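Beta-galactosidase (Streptococcus pneumoniae, PDB 4CU9) probably binds galactose-containing or related glycans through this carbohydrate-binding module of a multi-domain enzyme that removes terminal beta-galactose residues from glycans. Local coordinates at residues E101-P106 with G123-N128; V151-K154 with A160-W163. All coordinates share one frame; numbering follows the deposited sequence.

Contact 1 of 2, residues E101-P106 with G123-N128; sequences ERYVGP and GHPFNN
Tyr103, the last strand residue of 101-106, carries most of the contact, its ring reaching across to Phe126 and its hydroxyl to Pro125. CG lies anti to the backbone N (chi1 -177°), which carries the ring across to Phe126 and Pro125 in the loop 123-128. Phe126 CE1 sits over one face, 3.7 Å above the plane of the Tyr103 ring and offset toward its rim. The two rings are inclined at 58° with centroids 5.2 Å apart, an oblique pair that fits neither a parallel stack nor a T-shape; its closest atoms are Tyr103 CE1 and Phe126 CD1, 3.7 Å apart. At the end of the ring, Tyr103 OH rests against the pyrrolidine of Pro125, 3.4 Å from its CB.

This is a contact between a strand end and a connecting loop in a galactose-binding-like beta-sandwich: 123-128 belongs to the link between helix 117-120 and strand 132-139, and turns there through a 3-10 segment at 125-127.

Beyond Tyr103 the chain folds back under its own ring. Gly105 N lies 3.3 Å above the centre of the face opposite Phe126, so the ring is held between backbone and phenylalanine. At Pro106 the carbonyl O meets Tyr103 OH at 2.6 Å, in the carbonyl plane and on a lone pair, which fixes where the hydroxyl points. The Pro106 ring adds an apolar touch, CG to Pro125 CB at 4.0 Å. Within the turn, Phe126 N donates nearly straight (167°) to His124 ND1, approaching tilted from the imidazole plane.

Contact 2 of 2, residues V151-K154 with A160-W163; sequences VTFK and AMRW. Unlike the reference sequence in segment 160-163: Ala160 (reference Val). With EDO (1,2-ethanediol), chain D.
Val151 and Trp163 approach from opposite directions, the valine meeting the benzo edge of the indole. Both belong to the interior of a galactose-binding-like beta-sandwich, where strands 149-158 and 160-166 face each other across the core: the nearest CA atoms, of Val151 and Trp163, are 11.7 Å apart, too far for backbone pairing. Val151 CG1 lies in the plane of the indole, at its benzo edge and 4.0 Å from Trp163 CH2. With CG1 anti to the backbone N (chi1 165°), it is this methyl that takes the in-plane place, while CG2, about as near to Trp163 CH2, stands off the plane. Further along, Phe153 and Met161 make a looser pair: Met161 CE comes obliquely to the Phe153 ring, 4.2 Å from CE2. Leu100 of strand 97-103 packs against both Phe153 and Trp163, joining the two pairs.

Arg162 points to the other side of its strand, with an extended chain from CG to NE. Its guanidinium meets a 1,2-ethanediol, probably from the crystallisation liquor, with both terminal nitrogens: NH1 bonds O1 at 3.0 Å with a bent angle of 137°, whereas NH2 bonds O2 at 2.8 Å and 175°.

The centres of the two contacts lie about 15 Å apart, and contact 1 closes along the chain before contact 2 opens. They join through neighbouring antiparallel strands, 97-103 and 160-166, of the same mixed sheet. Glu101 OE1 and Arg162 NE form a 2.8 Å salt bridge between them, and Tyr103 N probably bonds Ala160 O at 3.0 Å. Contact 2 joins strand 160-166 to strand 149-158 across the core, while contact 1 packs the loop before strand 132-139 against the end of strand 97-103. The 97-103/160-166 pair, inside the sheet, thus faces the core through contact 2 and meets the loop through contact 1, within a single galactose-binding-like domain.

Contact 1 of 2, residues E101-P106 with G123-N128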
loop_
_atom_site.group_PDB
_atom_site.type_symbol
_atom_site.label_atom_id
_atom_site.label_comp_id
_atom_site.label_asym_id
_atom_site.label_seq_id
_atom_site.Cartn_x
_atom_site.Cartn_y
_atom_site.Cartn_z
ATOM N N GLU A 101 0.274 -3.892 8.682
ATOM C CA GLU A 101 1.394 -3.554 9.520
ATOM C C GLU A 101 1.521 -2.079 9.810
ATOM O O GLU A 101 1.217 -1.205 8.984
ATOM C CB GLU A 101 2.709 -4.041 8.896
ATOM C CG GLU A 101 2.766 -5.540 8.712
ATOM C CD GLU A 101 4.018 -6.041 8.014
ATOM O OE1 GLU A 101 4.512 -5.351 7.094
ATOM O OE2 GLU A 101 4.496 -7.141 8.407
ATOM N N ARG A 102 2.019 -1.801 11.011
ATOM C CA ARG A 102 2.304 -0.436 11.428
ATOM C C ARG A 102 3.808 -0.235 11.523
ATOM O O ARG A 102 4.537 -1.136 11.907
ATOM C CB ARG A 102 1.626 -0.122 12.770
ATOM C CG ARG A 102 2.110 -0.957 13.938
ATOM C CD ARG A 102 1.290 -0.656 15.191
ATOM N NE ARG A 102 1.617 -1.527 16.322
ATOM C CZ ARG A 102 2.521 -1.257 17.256
ATOM N NH1 ARG A 102 3.223 -0.145 17.216
ATOM N NH2 ARG A 102 2.709 -2.111 18.252
ATOM N N TYR A 103 4.276 0.960 11.173
ATOM C CA TYR A 103 5.693 1.237 11.190
ATOM C C TYR A 103 6.172 1.382 12.639
ATOM O O TYR A 103 5.570 2.102 13.408
ATOM C CB TYR A 103 6.011 2.475 10.365
ATOM C CG TYR A 103 7.477 2.774 10.291
ATOM C CD1 TYR A 103 8.326 1.950 9.550
ATOM C CD2 TYR A 103 8.030 3.867 10.975
ATOM C CE1 TYR A 103 9.680 2.217 9.499
ATOM C CE2 TYR A 103 9.392 4.119 10.935
ATOM C CZ TYR A 103 10.201 3.295 10.185
ATOM O OH TYR A 103 11.560 3.535 10.098
ATOM N N VAL A 104 7.245 0.687 12.984
ATOM C CA VAL A 104 7.826 0.759 14.327
ATOM C C VAL A 104 9.339 0.988 14.246
ATOM O O VAL A 104 10.048 0.783 15.239
ATOM C CB VAL A 104 7.572 -0.530 15.125
ATOM C CG1 VAL A 104 6.086 -0.742 15.443
ATOM C CG2 VAL A 104 8.132 -1.749 14.386
ATOM N N GLY A 105 9.835 1.441 13.085
ATOM C CA GLY A 105 11.263 1.628 12.928
ATOM C C GLY A 105 11.750 3.004 13.349
ATOM O O GLY A 105 11.033 3.788 14.000
ATOM N N PRO A 106 12.992 3.326 12.977
ATOM C CA PRO A 106 13.523 4.650 13.321
ATOM C C PRO A 106 12.836 5.794 12.598
ATOM O O PRO A 106 12.039 5.576 11.657
ATOM C CB PRO A 106 14.996 4.534 12.934
ATOM C CG PRO A 106 15.006 3.537 11.816
ATOM C CD PRO A 106 13.968 2.523 12.219
ATOM N N GLY A 123 18.334 1.022 1.024
ATOM C CA GLY A 123 18.794 1.455 2.355
ATOM C C GLY A 123 17.759 2.182 3.216
ATOM O O GLY A 123 17.986 2.389 4.409
ATOM N N HIS A 124 16.610 2.529 2.639
ATOM C CA HIS A 124 15.552 3.198 3.393
ATOM C C HIS A 124 15.023 2.249 4.500
ATOM O O HIS A 124 14.862 1.046 4.278
ATOM C CB HIS A 124 14.409 3.632 2.482
ATOM C CG HIS A 124 13.460 4.597 3.133
ATOM N ND1 HIS A 124 12.427 4.209 3.961
ATOM C CD2 HIS A 124 13.470 5.954 3.158
ATOM C CE1 HIS A 124 11.800 5.287 4.407
ATOM N NE2 HIS A 124 12.421 6.357 3.936
ATOM N N PRO A 125 14.744 2.771 5.689
ATOM C CA PRO A 125 14.273 1.849 6.768
ATOM C C PRO A 125 12.979 1.074 6.489
ATOM O O PRO A 125 12.746 0.054 7.100
ATOM C CB PRO A 125 14.172 2.766 7.996
ATOM C CG PRO A 125 14.115 4.145 7.451
ATOM C CD PRO A 125 14.905 4.143 6.182
ATOM N N PHE A 126 12.167 1.538 5.529
ATOM C CA PHE A 126 10.990 0.826 5.090
ATOM C C PHE A 126 11.344 -0.550 4.536
ATOM O O PHE A 126 10.533 -1.465 4.616
ATOM C CB PHE A 126 10.202 1.608 4.036
ATOM C CG PHE A 126 9.330 2.678 4.601
ATOM C CD1 PHE A 126 9.448 3.124 5.920
ATOM C CD2 PHE A 126 8.390 3.249 3.804
ATOM C CE1 PHE A 126 8.597 4.109 6.405
ATOM C CE2 PHE A 126 7.565 4.248 4.261
ATOM C CZ PHE A 126 7.640 4.661 5.569
ATOM N N ASN A 127 12.571 -0.728 4.080
ATOM C CA ASN A 127 12.957 -1.953 3.461
ATOM C C ASN A 127 13.429 -3.032 4.442
ATOM O O ASN A 127 13.696 -4.159 4.030
ATOM C CB ASN A 127 14.005 -1.668 2.384
ATOM C CG ASN A 127 14.140 -2.788 1.382
ATOM O OD1 ASN A 127 13.156 -3.373 0.952
ATOM N ND2 ASN A 127 15.374 -3.096 1.001
ATOM N N ASN A 128 13.442 -2.729 5.736
ATOM C CA ASN A 128 13.830 -3.673 6.734
ATOM C C ASN A 128 12.575 -4.244 7.406
ATOM O O ASN A 128 11.863 -3.510 8.074
ATOM C CB ASN A 128 14.724 -2.986 7.771
ATOM C CG ASN A 128 15.104 -3.926 8.931
ATOM O OD1 ASN A 128 14.675 -5.064 8.986
ATOM N ND2 ASN A 128 15.882 -3.426 9.845
#

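Contact 2 of 2, residues V151-K154 with A160-W163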
loop_
_atom_site.group_PDB
_atom_site.type_symbol
_atom_site.label_atom_id
_atom_site.label_comp_id
_atom_site.label_asym_id
_atom_site.label_seq_id
_atom_site.Cartn_x
_atom_site.Cartn_y
_atom_site.Cartn_z
ATOM N N VAL A 151 -12.194 -2.383 6.805
ATOM C CA VAL A 151 -11.394 -3.110 7.776
ATOM C C VAL A 151 -11.372 -2.372 9.100
ATOM O O VAL A 151 -11.284 -1.160 9.124
ATOM C CB VAL A 151 -9.936 -3.235 7.257
ATOM C CG1 VAL A 151 -8.954 -3.645 8.352
ATOM C CG2 VAL A 151 -9.819 -4.138 6.040
ATOM N N THR A 152 -11.464 -3.121 10.211
ATOM C CA THR A 152 -11.276 -2.567 11.535
ATOM C C THR A 152 -10.146 -3.267 12.261
ATOM O O THR A 152 -9.805 -4.433 12.012
ATOM C CB THR A 152 -12.550 -2.706 12.403
ATOM O OG1 THR A 152 -12.976 -4.069 12.372
ATOM C CG2 THR A 152 -13.640 -1.887 11.870
ATOM N N PHE A 153 -9.552 -2.538 13.180
ATOM C CA PHE A 153 -8.552 -3.068 14.053
ATOM C C PHE A 153 -8.517 -2.285 15.358
ATOM O O PHE A 153 -9.089 -1.213 15.454
ATOM C CB PHE A 153 -7.179 -3.136 13.362
ATOM C CG PHE A 153 -6.818 -1.904 12.542
ATOM C CD1 PHE A 153 -7.323 -1.730 11.270
ATOM C CD2 PHE A 153 -6.005 -0.921 13.078
ATOM C CE1 PHE A 153 -6.993 -0.603 10.525
ATOM C CE2 PHE A 153 -5.652 0.204 12.349
ATOM C CZ PHE A 153 -6.164 0.372 11.076
ATOM N N LYS A 154 -7.848 -2.828 16.366
ATOM C CA LYS A 154 -7.629 -2.083 17.596
ATOM C C LYS A 154 -6.732 -0.864 17.281
ATOM O O LYS A 154 -5.765 -0.955 16.517
ATOM C CB LYS A 154 -7.034 -2.987 18.673
ATOM C CG LYS A 154 -6.674 -2.259 19.955
ATOM C CD LYS A 154 -6.384 -3.233 21.092
ATOM C CE LYS A 154 -6.039 -2.452 22.351
ATOM N NZ LYS A 154 -6.269 -3.236 23.590
ATOM N N ALA A 160 3.234 5.700 9.738
ATOM C CA ALA A 160 3.051 5.021 8.444
ATOM C C ALA A 160 2.385 3.684 8.696
ATOM O O ALA A 160 2.678 3.029 9.706
ATOM C CB ALA A 160 4.378 4.791 7.737
ATOM N N MET A 161 1.489 3.305 7.790
ATOM C CA MET A 161 0.814 1.994 7.823
ATOM C C MET A 161 1.007 1.394 6.448
ATOM O O MET A 161 1.197 2.126 5.483
ATOM C CB MET A 161 -0.679 2.148 8.109
ATOM C CG MET A 161 -0.961 2.744 9.476
ATOM S SD MET A 161 -0.685 1.685 10.902
ATOM C CE MET A 161 -1.810 0.351 10.605
ATOM N N ARG A 162 1.034 0.072 6.377
ATOM C CA ARG A 162 1.078 -0.610 5.107
ATOM C C ARG A 162 0.323 -1.928 5.140
ATOM O O ARG A 162 0.015 -2.497 6.199
ATOM C CB ARG A 162 2.531 -0.846 4.634
ATOM C CG ARG A 162 3.240 -1.988 5.314
ATOM C CD ARG A 162 4.654 -2.123 4.853
ATOM N NE ARG A 162 5.230 -3.348 5.350
ATOM C CZ ARG A 162 6.412 -3.821 4.995
ATOM N NH1 ARG A 162 7.173 -3.142 4.124
ATOM N NH2 ARG A 162 6.838 -4.959 5.528
ATOM N N TRP A 163 0.082 -2.424 3.934
ATOM C CA TRP A 163 -0.408 -3.770 3.732
ATOM C C TRP A 163 0.703 -4.530 3.030
ATOM O O TRP A 163 1.200 -4.106 1.931
ATOM C CB TRP A 163 -1.681 -3.783 2.880
ATOM C CG TRP A 163 -2.863 -3.217 3.556
ATOM C CD1 TRP A 163 -3.284 -1.952 3.511
ATOM C CD2 TRP A 163 -3.730 -3.902 4.456
ATOM N NE1 TRP A 163 -4.394 -1.789 4.291
ATOM C CE2 TRP A 163 -4.685 -2.979 4.897
ATOM C CE3 TRP A 163 -3.793 -5.203 4.928
ATOM C CZ2 TRP A 163 -5.728 -3.332 5.753
ATOM C CZ3 TRP A 163 -4.849 -5.553 5.804
ATOM C CH2 TRP A 163 -5.792 -4.607 6.181
HETATM C C1 EDO D . 10.155 -4.899 2.607
HETATM O O1 EDO D . 8.998 -4.226 2.066
HETATM C C2 EDO D . 10.248 -4.923 4.138
HETATM O O2 EDO D . 9.358 -5.904 4.666
#